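Local coordinates for BH2621 protein (Bacillus halodurans, PDB 2QML) that is experimentally uncharacterised but probably acts as a GNAT-fold N-acyltransferase, perhaps passing fatty acyl groups to a lysine amine in siderophore biosynthesis, at residues I123-M131 with M154-F163; T140-R149 with K174-Q183. One frame throughout, in Å; residues are numbered along the deposited sequence.

Interaction 1 (I123-M131 with M154-F163); sequences IYPLLLAIM and MIHVFKKCGF
Y124 reaches across from helix 123-135 and lays its ring against the last turn of helix 152-160, where it meets C161 edge-on. The thiol sulfur SG of C161 lies 3.9 Å from CD1 of Y124, and its direction from the ring centre is 77° off the ring normal, a Cys sulfur-aromatic contact at the rim. Further along the same ring, CE1 of Y124 sits 3.7 Å from CB of K160. The phenol oxygen ends beside H156, V157 and K160, OH of Y124 being 3.5 Å from CD2 of H156. The lysine chain is bent midway and crosses the tyrosine at about a right angle. Over one ring face of Y124 lies CG2 of its own neighbour I123, which also packs on V157.

The two helices, whose short segments cross at -55°, lie on one side of the central sheet of the GNAT fold; I123, L127, M154 and F158 all rest on L110 of strand 106-112. From helix 123-135 L127 points into the other segment, its CG opposite the backbone N (chi1 179°), which carries CD2 of L127 to 3.8 Å from SG of C161 and against V157 and F158. L128 closes in from the next position, its CD2 lying 3.8 Å from SG of C161, so the buried sulfur has two leucine methyls and a tyrosine edge about it. C161 is also the point where the helix stops. A Schellman motif ends it, with G162 at positive phi as the C-prime residue, F163 N bonded to F158 O and G162 N to K159 O. Beyond this turn SE of M131 lies 4.9 Å from the centroid of the F163 ring, at its edge, a Met-aromatic contact.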
# COMPACT_ATOMS: atom_id res chain seq x y z
N ILE A 123 7.50 -0.89 -8.11
CA ILE A 123 6.30 -1.16 -7.31
C ILE A 123 6.03 -2.65 -7.12
O ILE A 123 5.52 -3.03 -6.06
CB ILE A 123 5.06 -0.46 -7.94
CG1 ILE A 123 3.83 -0.50 -7.03
CG2 ILE A 123 4.72 -1.12 -9.29
CD1 ILE A 123 4.04 0.04 -5.66
N TYR A 124 6.33 -3.49 -8.10
CA TYR A 124 6.02 -4.93 -7.98
C TYR A 124 6.72 -5.64 -6.84
O TYR A 124 6.04 -6.20 -5.98
CB TYR A 124 6.30 -5.64 -9.30
CG TYR A 124 5.34 -5.28 -10.36
CD1 TYR A 124 4.06 -5.81 -10.35
CD2 TYR A 124 5.69 -4.39 -11.36
CE1 TYR A 124 3.15 -5.46 -11.31
CE2 TYR A 124 4.78 -4.05 -12.35
CZ TYR A 124 3.51 -4.60 -12.30
OH TYR A 124 2.59 -4.27 -13.28
N PRO A 125 8.06 -5.61 -6.79
CA PRO A 125 8.70 -6.31 -5.65
C PRO A 125 8.29 -5.74 -4.28
O PRO A 125 8.19 -6.48 -3.29
CB PRO A 125 10.21 -6.13 -5.93
CG PRO A 125 10.31 -4.96 -6.86
CD PRO A 125 9.07 -5.08 -7.72
N LEU A 126 8.08 -4.43 -4.20
CA LEU A 126 7.68 -3.80 -2.95
C LEU A 126 6.28 -4.23 -2.52
O LEU A 126 6.07 -4.65 -1.38
CB LEU A 126 7.71 -2.30 -3.07
CG LEU A 126 9.08 -1.65 -3.10
CD1 LEU A 126 8.99 -0.21 -3.66
CD2 LEU A 126 9.76 -1.72 -1.70
N LEU A 127 5.32 -4.12 -3.43
CA LEU A 127 3.97 -4.53 -3.13
C LEU A 127 3.89 -6.03 -2.81
O LEU A 127 3.20 -6.40 -1.84
CB LEU A 127 3.04 -4.15 -4.29
CG LEU A 127 1.60 -4.57 -4.09
CD1 LEU A 127 0.90 -3.89 -2.89
CD2 LEU A 127 0.77 -4.33 -5.46
N LEU A 128 4.58 -6.88 -3.56
CA LEU A 128 4.56 -8.30 -3.30
C LEU A 128 5.11 -8.58 -1.92
O LEU A 128 4.56 -9.41 -1.20
CB LEU A 128 5.32 -9.04 -4.38
CG LEU A 128 4.68 -9.08 -5.77
CD1 LEU A 128 5.66 -9.67 -6.74
CD2 LEU A 128 3.41 -9.85 -5.81
N ALA A 129 6.18 -7.88 -1.53
CA ALA A 129 6.78 -8.09 -0.19
C ALA A 129 5.83 -7.74 0.97
O ALA A 129 5.65 -8.52 1.92
CB ALA A 129 8.13 -7.32 -0.05
N ILE A 130 5.24 -6.56 0.92
CA ILE A 130 4.34 -6.13 1.99
C ILE A 130 3.08 -6.99 2.00
O ILE A 130 2.58 -7.29 3.09
CB ILE A 130 4.08 -4.63 1.94
CG1 ILE A 130 3.46 -4.17 3.27
CG2 ILE A 130 3.23 -4.23 0.69
CD1 ILE A 130 3.30 -2.65 3.48
N MSE A 131 2.55 -7.36 0.83
CA MSE A 131 1.38 -8.26 0.79
C MSE A 131 1.70 -9.59 1.47
O MSE A 131 0.90 -10.09 2.26
CB MSE A 131 0.92 -8.52 -0.63
CG MSE A 131 0.26 -7.32 -1.26
SE MSE A 131 -0.23 -7.69 -3.10
CE MSE A 131 -1.66 -8.99 -2.68
N MSE A 154 -2.11 1.74 -11.56
CA MSE A 154 -2.22 0.96 -10.31
C MSE A 154 -3.23 -0.18 -10.38
O MSE A 154 -3.00 -1.24 -9.82
CB MSE A 154 -2.52 1.81 -9.06
CG MSE A 154 -1.32 2.50 -8.52
SE MSE A 154 0.24 1.35 -8.16
CE MSE A 154 -0.52 -0.08 -7.09
N ILE A 155 -4.32 0.06 -11.09
CA ILE A 155 -5.28 -1.02 -11.31
C ILE A 155 -4.55 -2.17 -12.03
O ILE A 155 -4.70 -3.35 -11.68
CB ILE A 155 -6.49 -0.51 -12.07
CG1 ILE A 155 -7.29 0.46 -11.17
CG2 ILE A 155 -7.37 -1.68 -12.58
CD1 ILE A 155 -8.38 1.31 -11.87
N HIS A 156 -3.76 -1.85 -13.04
CA HIS A 156 -2.97 -2.88 -13.74
C HIS A 156 -1.99 -3.62 -12.81
O HIS A 156 -1.91 -4.85 -12.84
CB HIS A 156 -2.23 -2.23 -14.91
CG HIS A 156 -1.27 -3.14 -15.60
ND1 HIS A 156 -1.68 -4.14 -16.46
CD2 HIS A 156 0.07 -3.27 -15.49
CE1 HIS A 156 -0.63 -4.82 -16.87
NE2 HIS A 156 0.45 -4.31 -16.32
N VAL A 157 -1.24 -2.87 -12.02
CA VAL A 157 -0.27 -3.43 -11.10
C VAL A 157 -1.01 -4.39 -10.12
O VAL A 157 -0.59 -5.53 -9.90
CB VAL A 157 0.47 -2.30 -10.31
CG1 VAL A 157 1.24 -2.87 -9.07
CG2 VAL A 157 1.42 -1.49 -11.18
N PHE A 158 -2.10 -3.91 -9.54
CA PHE A 158 -2.89 -4.73 -8.62
C PHE A 158 -3.35 -6.01 -9.33
O PHE A 158 -3.20 -7.11 -8.79
CB PHE A 158 -4.08 -3.98 -8.01
CG PHE A 158 -3.73 -2.99 -6.91
CD1 PHE A 158 -2.99 -3.41 -5.82
CD2 PHE A 158 -4.18 -1.67 -6.93
CE1 PHE A 158 -2.71 -2.52 -4.79
CE2 PHE A 158 -3.90 -0.79 -5.90
CZ PHE A 158 -3.14 -1.20 -4.85
N LYS A 159 -3.89 -5.92 -10.54
CA LYS A 159 -4.30 -7.13 -11.26
C LYS A 159 -3.13 -8.11 -11.43
O LYS A 159 -3.30 -9.31 -11.25
CB LYS A 159 -4.87 -6.78 -12.63
CG LYS A 159 -6.26 -6.20 -12.59
CD LYS A 159 -6.75 -5.87 -14.00
CE LYS A 159 -8.08 -5.13 -13.94
NZ LYS A 159 -8.48 -4.62 -15.28
N LYS A 160 -1.95 -7.59 -11.78
CA LYS A 160 -0.77 -8.42 -12.00
C LYS A 160 -0.37 -9.12 -10.72
O LYS A 160 0.22 -10.21 -10.79
CB LYS A 160 0.37 -7.57 -12.55
CG LYS A 160 0.25 -7.28 -14.06
CD LYS A 160 1.20 -8.11 -14.95
CE LYS A 160 2.69 -7.68 -14.68
NZ LYS A 160 3.71 -7.98 -15.74
N CYS A 161 -0.68 -8.54 -9.57
CA CYS A 161 -0.39 -9.16 -8.27
C CYS A 161 -1.49 -10.05 -7.71
O CYS A 161 -1.36 -10.53 -6.59
CB CYS A 161 -0.03 -8.09 -7.24
SG CYS A 161 1.46 -7.23 -7.78
N GLY A 162 -2.54 -10.30 -8.48
CA GLY A 162 -3.58 -11.23 -8.06
C GLY A 162 -4.93 -10.61 -7.71
O GLY A 162 -5.88 -11.35 -7.51
N PHE A 163 -5.00 -9.29 -7.63
CA PHE A 163 -6.25 -8.59 -7.33
C PHE A 163 -7.25 -8.72 -8.46
O PHE A 163 -6.89 -8.60 -9.65
CB PHE A 163 -6.05 -7.09 -7.03
CG PHE A 163 -5.39 -6.80 -5.73
CD1 PHE A 163 -4.01 -6.91 -5.56
CD2 PHE A 163 -6.15 -6.40 -4.63
CE1 PHE A 163 -3.41 -6.64 -4.34
CE2 PHE A 163 -5.55 -6.09 -3.43
CZ PHE A 163 -4.19 -6.23 -3.29

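Interaction 2 (T140-R149 with K174-Q183); sequences TNTIVAEPDR and KIGLLMKCEQ
I143 and C181 form an antiparallel hydrogen-bonded pair at the tightly packed heart of this contact: C181 N reaches I143 O at 2.7 Å, and I143 N returns to C181 O at 2.9 Å. A145 and M179 repeat the pattern two residues on. Side chains of these four residues face helices 123-135 and 152-160, while V144 and K180 lie side by side on the reverse of the sheet, CG1 of V144 being 3.9 Å from CG of K180. Strand 175-182 is thereby inserted between strands 142-145 and 164-170, the order expected of the C-terminal half of a GNAT sheet.

Past A145 the pairing continues between loop residues P147 and R149 and strand 175-182, with L177 N to P147 O and R149 N to I175 O, both 2.8 Å. Here K174, with CG between its backbone N and carbonyl carbon (chi1 57°) and extended beyond, crosses E146 at about a right angle. K174 NZ donates to E146 O and forms a salt bridge with E146 OE2, 2.8 Å away, met from above the carboxylate plane; OE1 is hydrogen-bonded to a glycerol, probably from the crystallisation liquor. Towards solvent the contact loosens. The exposed R149 runs alongside I175, whose CD1 lies 3.7 Å over one guanidinium face, and NH1 of R149 forms a salt bridge with OE2 of E168. At the other extremity a water bridges N141 OD1 and Q183 OE1.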
# COMPACT_ATOMS: atom_id res chain seq x y z
N THR A 140 -6.29 -13.93 8.12
CA THR A 140 -6.52 -13.08 6.94
C THR A 140 -6.43 -13.89 5.65
O THR A 140 -5.38 -14.41 5.31
CB THR A 140 -5.53 -11.92 6.86
OG1 THR A 140 -5.73 -11.07 7.98
CG2 THR A 140 -5.70 -11.15 5.53
N ASN A 141 -7.55 -13.97 4.92
CA ASN A 141 -7.58 -14.68 3.63
C ASN A 141 -7.69 -13.76 2.44
O ASN A 141 -7.47 -14.18 1.31
CB ASN A 141 -8.78 -15.60 3.58
CG ASN A 141 -8.83 -16.55 4.75
OD1 ASN A 141 -7.84 -17.18 5.11
ND2 ASN A 141 -10.01 -16.64 5.38
N THR A 142 -8.01 -12.50 2.69
CA THR A 142 -8.27 -11.54 1.62
C THR A 142 -7.69 -10.20 1.95
O THR A 142 -7.82 -9.72 3.10
CB THR A 142 -9.82 -11.37 1.38
OG1 THR A 142 -10.40 -12.67 1.21
CG2 THR A 142 -10.11 -10.41 0.15
N ILE A 143 -7.02 -9.59 0.97
CA ILE A 143 -6.55 -8.22 1.07
C ILE A 143 -7.25 -7.42 -0.05
O ILE A 143 -7.34 -7.88 -1.16
CB ILE A 143 -5.02 -8.07 0.96
CG1 ILE A 143 -4.31 -8.79 2.11
CG2 ILE A 143 -4.63 -6.59 0.97
CD1 ILE A 143 -2.80 -8.89 1.98
N VAL A 144 -7.76 -6.24 0.30
CA VAL A 144 -8.47 -5.39 -0.63
C VAL A 144 -7.70 -4.09 -0.88
O VAL A 144 -6.84 -3.64 -0.11
CB VAL A 144 -9.91 -5.06 -0.15
CG1 VAL A 144 -10.70 -6.35 0.14
CG2 VAL A 144 -9.91 -4.06 1.04
N ALA A 145 -8.03 -3.50 -2.01
CA ALA A 145 -7.48 -2.21 -2.46
C ALA A 145 -8.65 -1.49 -3.18
O ALA A 145 -9.57 -2.15 -3.73
CB ALA A 145 -6.34 -2.41 -3.37
N GLU A 146 -8.63 -0.16 -3.10
CA GLU A 146 -9.63 0.69 -3.76
C GLU A 146 -8.96 1.88 -4.46
O GLU A 146 -9.30 3.02 -4.15
CB GLU A 146 -10.76 1.08 -2.77
CG GLU A 146 -10.33 1.40 -1.32
CD GLU A 146 -9.20 2.43 -1.28
OE1 GLU A 146 -8.05 2.00 -1.54
OE2 GLU A 146 -9.44 3.66 -1.02
N PRO A 147 -8.09 1.59 -5.45
CA PRO A 147 -7.48 2.65 -6.21
C PRO A 147 -8.55 3.55 -6.84
O PRO A 147 -9.62 3.04 -7.21
CB PRO A 147 -6.72 1.90 -7.32
CG PRO A 147 -7.42 0.52 -7.43
CD PRO A 147 -7.76 0.24 -5.99
N ASP A 148 -8.27 4.84 -6.97
CA ASP A 148 -9.10 5.71 -7.78
C ASP A 148 -9.35 5.03 -9.12
O ASP A 148 -8.41 4.51 -9.76
CB ASP A 148 -8.39 7.05 -7.97
CG ASP A 148 -9.26 8.07 -8.61
OD1 ASP A 148 -9.63 7.94 -9.80
OD2 ASP A 148 -9.55 9.05 -7.94
N ARG A 149 -10.60 5.04 -9.61
CA ARG A 149 -10.90 4.34 -10.86
C ARG A 149 -10.14 4.84 -12.08
O ARG A 149 -10.02 4.14 -13.12
CB ARG A 149 -12.41 4.36 -11.11
CG ARG A 149 -12.95 5.73 -11.41
CD ARG A 149 -14.39 5.61 -11.86
NE ARG A 149 -14.91 6.92 -12.19
CZ ARG A 149 -16.01 7.12 -12.92
NH1 ARG A 149 -16.68 6.10 -13.40
NH2 ARG A 149 -16.40 8.34 -13.20
N LYS A 174 -13.40 9.92 -3.72
CA LYS A 174 -13.15 9.44 -5.05
C LYS A 174 -14.17 8.38 -5.43
O LYS A 174 -14.88 7.87 -4.57
CB LYS A 174 -11.77 8.74 -5.13
CG LYS A 174 -11.59 7.61 -4.17
CD LYS A 174 -10.19 6.98 -4.22
CE LYS A 174 -9.94 6.08 -3.05
NZ LYS A 174 -8.59 5.46 -2.99
N ILE A 175 -14.18 8.03 -6.70
CA ILE A 175 -14.82 6.81 -7.11
C ILE A 175 -13.65 5.81 -7.23
O ILE A 175 -12.81 5.94 -8.10
CB ILE A 175 -15.64 6.88 -8.39
CG1 ILE A 175 -16.76 7.93 -8.28
CG2 ILE A 175 -16.25 5.47 -8.70
CD1 ILE A 175 -17.58 8.11 -9.54
N GLY A 176 -13.60 4.85 -6.33
CA GLY A 176 -12.58 3.84 -6.35
C GLY A 176 -13.05 2.61 -7.09
O GLY A 176 -14.25 2.49 -7.39
N LEU A 177 -12.11 1.73 -7.41
CA LEU A 177 -12.39 0.42 -7.97
C LEU A 177 -12.03 -0.54 -6.84
O LEU A 177 -10.85 -0.69 -6.51
CB LEU A 177 -11.62 0.12 -9.25
CG LEU A 177 -11.89 -1.26 -9.87
CD1 LEU A 177 -13.33 -1.43 -10.36
CD2 LEU A 177 -10.86 -1.51 -10.98
N LEU A 178 -13.03 -1.13 -6.21
CA LEU A 178 -12.78 -2.13 -5.17
C LEU A 178 -12.21 -3.39 -5.85
O LEU A 178 -12.79 -3.90 -6.82
CB LEU A 178 -14.03 -2.42 -4.37
CG LEU A 178 -13.98 -3.51 -3.29
CD1 LEU A 178 -12.94 -3.20 -2.19
CD2 LEU A 178 -15.40 -3.81 -2.68
N MSE A 179 -11.08 -3.87 -5.34
CA MSE A 179 -10.38 -5.05 -5.85
C MSE A 179 -10.04 -5.93 -4.66
O MSE A 179 -9.72 -5.41 -3.58
CB MSE A 179 -9.11 -4.65 -6.57
CG MSE A 179 -9.36 -3.64 -7.62
SE MSE A 179 -7.72 -3.08 -8.53
CE MSE A 179 -7.43 -4.61 -9.71
N LYS A 180 -10.15 -7.24 -4.84
CA LYS A 180 -9.85 -8.21 -3.79
C LYS A 180 -8.79 -9.19 -4.23
O LYS A 180 -8.83 -9.71 -5.34
CB LYS A 180 -11.09 -9.01 -3.37
CG LYS A 180 -12.25 -8.15 -2.92
CD LYS A 180 -13.32 -8.88 -2.05
CE LYS A 180 -13.97 -10.06 -2.66
NZ LYS A 180 -14.97 -10.62 -1.66
N CYS A 181 -7.84 -9.45 -3.34
CA CYS A 181 -6.78 -10.43 -3.57
C CYS A 181 -6.92 -11.54 -2.52
O CYS A 181 -6.81 -11.26 -1.34
CB CYS A 181 -5.45 -9.76 -3.48
SG CYS A 181 -4.10 -10.88 -3.96
N GLU A 182 -7.21 -12.75 -2.97
CA GLU A 182 -7.33 -13.92 -2.14
C GLU A 182 -5.95 -14.53 -1.94
O GLU A 182 -5.12 -14.55 -2.85
CB GLU A 182 -8.26 -14.94 -2.80
CG GLU A 182 -9.62 -14.44 -3.14
CD GLU A 182 -10.34 -13.70 -2.00
OE1 GLU A 182 -10.07 -14.01 -0.82
OE2 GLU A 182 -11.18 -12.81 -2.28
N GLN A 183 -5.69 -15.06 -0.76
CA GLN A 183 -4.34 -15.52 -0.50
C GLN A 183 -3.82 -16.62 -1.46
O GLN A 183 -2.64 -16.56 -1.82
CB GLN A 183 -4.17 -16.02 0.96
CG GLN A 183 -2.68 -16.15 1.31
CD GLN A 183 -2.39 -16.54 2.74
OE1 GLN A 183 -3.32 -16.72 3.54
NE2 GLN A 183 -1.10 -16.67 3.09
O HOH W 1 -5.64 -17.79 3.61
O HOH W 2 -12.43 9.44 -8.54

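The centres of the two interactions lie 11 Å apart, and their segments alternate along the chain: helix 123-135, strand 142-145, helix 152-160, strand 175-182. The helices of interaction 1 cover one face of the sheet to which interaction 2 contributes two neighbouring strands. They touch directly where CE2 of F163 packs 3.4 Å from the backbone O of I143, and I155, on the side of its helix turned from interaction 1, packs on P147 and L177. Strand 142-145 also runs parallel to strand 106-112, so helix 123-135 makes a beta-alpha-beta crossover between them. All four elements pack together in the second half of the chain, as in GNAT folds.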